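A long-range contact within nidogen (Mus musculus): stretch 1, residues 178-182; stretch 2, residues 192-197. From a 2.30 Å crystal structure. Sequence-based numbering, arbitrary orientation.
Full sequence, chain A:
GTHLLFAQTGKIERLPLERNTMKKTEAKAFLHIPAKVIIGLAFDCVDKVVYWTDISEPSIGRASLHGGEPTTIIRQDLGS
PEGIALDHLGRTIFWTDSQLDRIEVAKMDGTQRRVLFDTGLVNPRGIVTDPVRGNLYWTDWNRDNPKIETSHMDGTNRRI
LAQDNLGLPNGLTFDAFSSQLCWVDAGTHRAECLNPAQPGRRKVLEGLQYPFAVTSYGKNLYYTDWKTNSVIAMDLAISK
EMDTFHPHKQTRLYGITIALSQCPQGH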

# COMPACT_ATOMS: atom_id res chain seq x y z
N SER A 178 -18.27 20.28 0.40
CA SER A 178 -17.42 21.16 1.19
C SER A 178 -16.08 21.50 0.51
O SER A 178 -15.31 22.29 1.06
CB SER A 178 -17.19 20.56 2.58
OG SER A 178 -16.76 19.21 2.51
N SER A 179 -15.85 20.96 -0.69
CA SER A 179 -14.59 21.17 -1.41
C SER A 179 -13.43 20.92 -0.44
O SER A 179 -12.50 21.73 -0.32
CB SER A 179 -14.52 22.59 -1.99
OG SER A 179 -15.27 22.69 -3.19
N GLN A 180 -13.52 19.79 0.25
CA GLN A 180 -12.54 19.42 1.25
C GLN A 180 -11.81 18.12 0.95
O GLN A 180 -12.41 17.07 0.71
CB GLN A 180 -13.26 19.31 2.61
CG GLN A 180 -12.47 19.80 3.81
CD GLN A 180 -12.33 21.32 3.86
OE1 GLN A 180 -11.65 21.85 4.74
NE2 GLN A 180 -12.97 22.01 2.92
N LEU A 181 -10.48 18.22 0.93
CA LEU A 181 -9.62 17.07 0.71
C LEU A 181 -9.03 16.72 2.08
O LEU A 181 -8.35 17.53 2.70
CB LEU A 181 -8.51 17.40 -0.28
CG LEU A 181 -7.51 16.27 -0.58
CD1 LEU A 181 -8.22 15.12 -1.27
CD2 LEU A 181 -6.36 16.78 -1.44
N CYS A 182 -9.30 15.52 2.55
CA CYS A 182 -8.78 15.09 3.83
C CYS A 182 -7.92 13.85 3.68
O CYS A 182 -8.18 13.01 2.83
CB CYS A 182 -9.93 14.77 4.79
SG CYS A 182 -11.17 16.08 5.00
N GLU A 192 -6.00 15.40 8.34
CA GLU A 192 -5.97 16.80 7.93
C GLU A 192 -6.84 17.03 6.72
O GLU A 192 -6.91 16.18 5.82
CB GLU A 192 -4.54 17.26 7.66
CG GLU A 192 -3.60 17.09 8.85
CD GLU A 192 -2.32 17.89 8.72
OE1 GLU A 192 -2.41 19.12 8.54
OE2 GLU A 192 -1.23 17.31 8.81
N CYS A 193 -7.54 18.16 6.72
CA CYS A 193 -8.41 18.53 5.62
C CYS A 193 -7.97 19.88 5.10
O CYS A 193 -7.45 20.71 5.85
CB CYS A 193 -9.87 18.62 6.06
SG CYS A 193 -10.58 17.07 6.69
N LEU A 194 -8.23 20.10 3.82
CA LEU A 194 -7.85 21.35 3.18
C LEU A 194 -8.70 21.57 1.94
O LEU A 194 -9.29 20.63 1.41
CB LEU A 194 -6.35 21.29 2.86
CG LEU A 194 -5.62 21.40 1.51
CD1 LEU A 194 -4.21 20.86 1.74
CD2 LEU A 194 -6.27 20.62 0.37
N ASN A 195 -8.82 22.83 1.53
CA ASN A 195 -9.54 23.18 0.31
C ASN A 195 -8.43 23.35 -0.72
O ASN A 195 -7.53 24.15 -0.53
CB ASN A 195 -10.31 24.49 0.48
CG ASN A 195 -11.10 24.88 -0.77
OD1 ASN A 195 -10.61 24.77 -1.89
ND2 ASN A 195 -12.34 25.33 -0.56
N PRO A 196 -8.45 22.55 -1.80
CA PRO A 196 -7.42 22.63 -2.85
C PRO A 196 -7.17 24.03 -3.42
O PRO A 196 -6.10 24.31 -3.96
CB PRO A 196 -7.95 21.66 -3.91
CG PRO A 196 -8.64 20.63 -3.08
CD PRO A 196 -9.41 21.48 -2.10
N ALA A 197 -8.16 24.91 -3.27
CA ALA A 197 -8.06 26.29 -3.75
C ALA A 197 -7.17 27.12 -2.82
O ALA A 197 -6.42 27.99 -3.27
CB ALA A 197 -9.44 26.92 -3.86

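On one face of the sheet the apolar centre is built from Leu181, Leu194 and Pro196. Leu181 CB lies 4.0 Å from Leu194 CD2 and 4.3 Å from Pro196 CG, so the start of one leucine side chain touches both the end of the other and the proline ring. Leu181 is extended at chi1 (t, 179°) with chi2 p, whereas Leu194 has chi1 at 120°, between wells, and its end comes nearer to the opposing strand than its CA-to-CB direction alone would suggest. Both leucines are buried, a suitable place for branched hydrocarbon side chains that have no polar group to satisfy. Pro196, just beyond Asn195, extends this apolar patch with a compact ring and also packs against the backbone, Pro196 CD lying 3.6 Å from Ser179 O.

The other face carries the covalent link. Cys182 and Cys193 form a non-hydrogen-bonded pair, with Cys182 CA and Cys193 CA only 3.9 Å apart, and both side chains adopt the m rotamer. Cys182 SG and Cys193 SG are joined at 2.0 Å, with a chi3 of 105°, a disulfide directly across neighbouring strands that ties the backbones together at this pair. Both cysteines are buried. Next to the bridge, the aliphatic part of Gln180 covers Cys193, with Gln180 CG 3.6 Å from Cys193 CB.

Between the two faces runs the backbone. The strand carrying Leu181 and Cys182 runs antiparallel to the one carrying Cys193 and Leu194, their axes approaching to 4.4 Å with an angle of 151° between their N-to-C directions; together the two stretches bury 405 Å². Leu181 and Leu194 are a hydrogen-bonded pair: Leu181 N donates to Leu194 O at 2.7 Å with a nearly linear angle of 177°, and Leu194 N donates to Leu181 O at 2.8 Å with a more bent angle of 138°. CA-H...O contacts supplement this pair. Leu181 O receives one from Cys193 CA at 3.1 Å, and Leu194 O one from Gln180 CA at 3.5 Å, so each of these carbonyls serves two neighbours. Cys182 CA approaches Glu192 O to 2.9 Å, in keeping with the tight spacing beside the disulfide. The CA-to-CB bond of Glu192 points away from the first stretch, and its carboxylate is hydrogen-bonded elsewhere in the structure.

Toward the polar edge, Ser179 O meets Asn195 CA in a further CA-H...O contact at 3.4 Å, while the side chains approach at Ser179 CB and Asn195 ND2, 3.8 Å apart. Asn195 is t at chi1, and Asn195 OD1 accepts a hydrogen bond from Ala197 N at 2.8 Å, bracing the chain as it passes through Pro196. Gln180 combines its aliphatic packing with a polar end: Gln180 NE2 makes a weak hydrogen bond to Ser178 O at 3.0 Å. Ser179, Gln180 and Asn195 are all partly exposed, so their polar groups suit this margin. Ala197 lies outside the contact, linked to it through its backbone nitrogen.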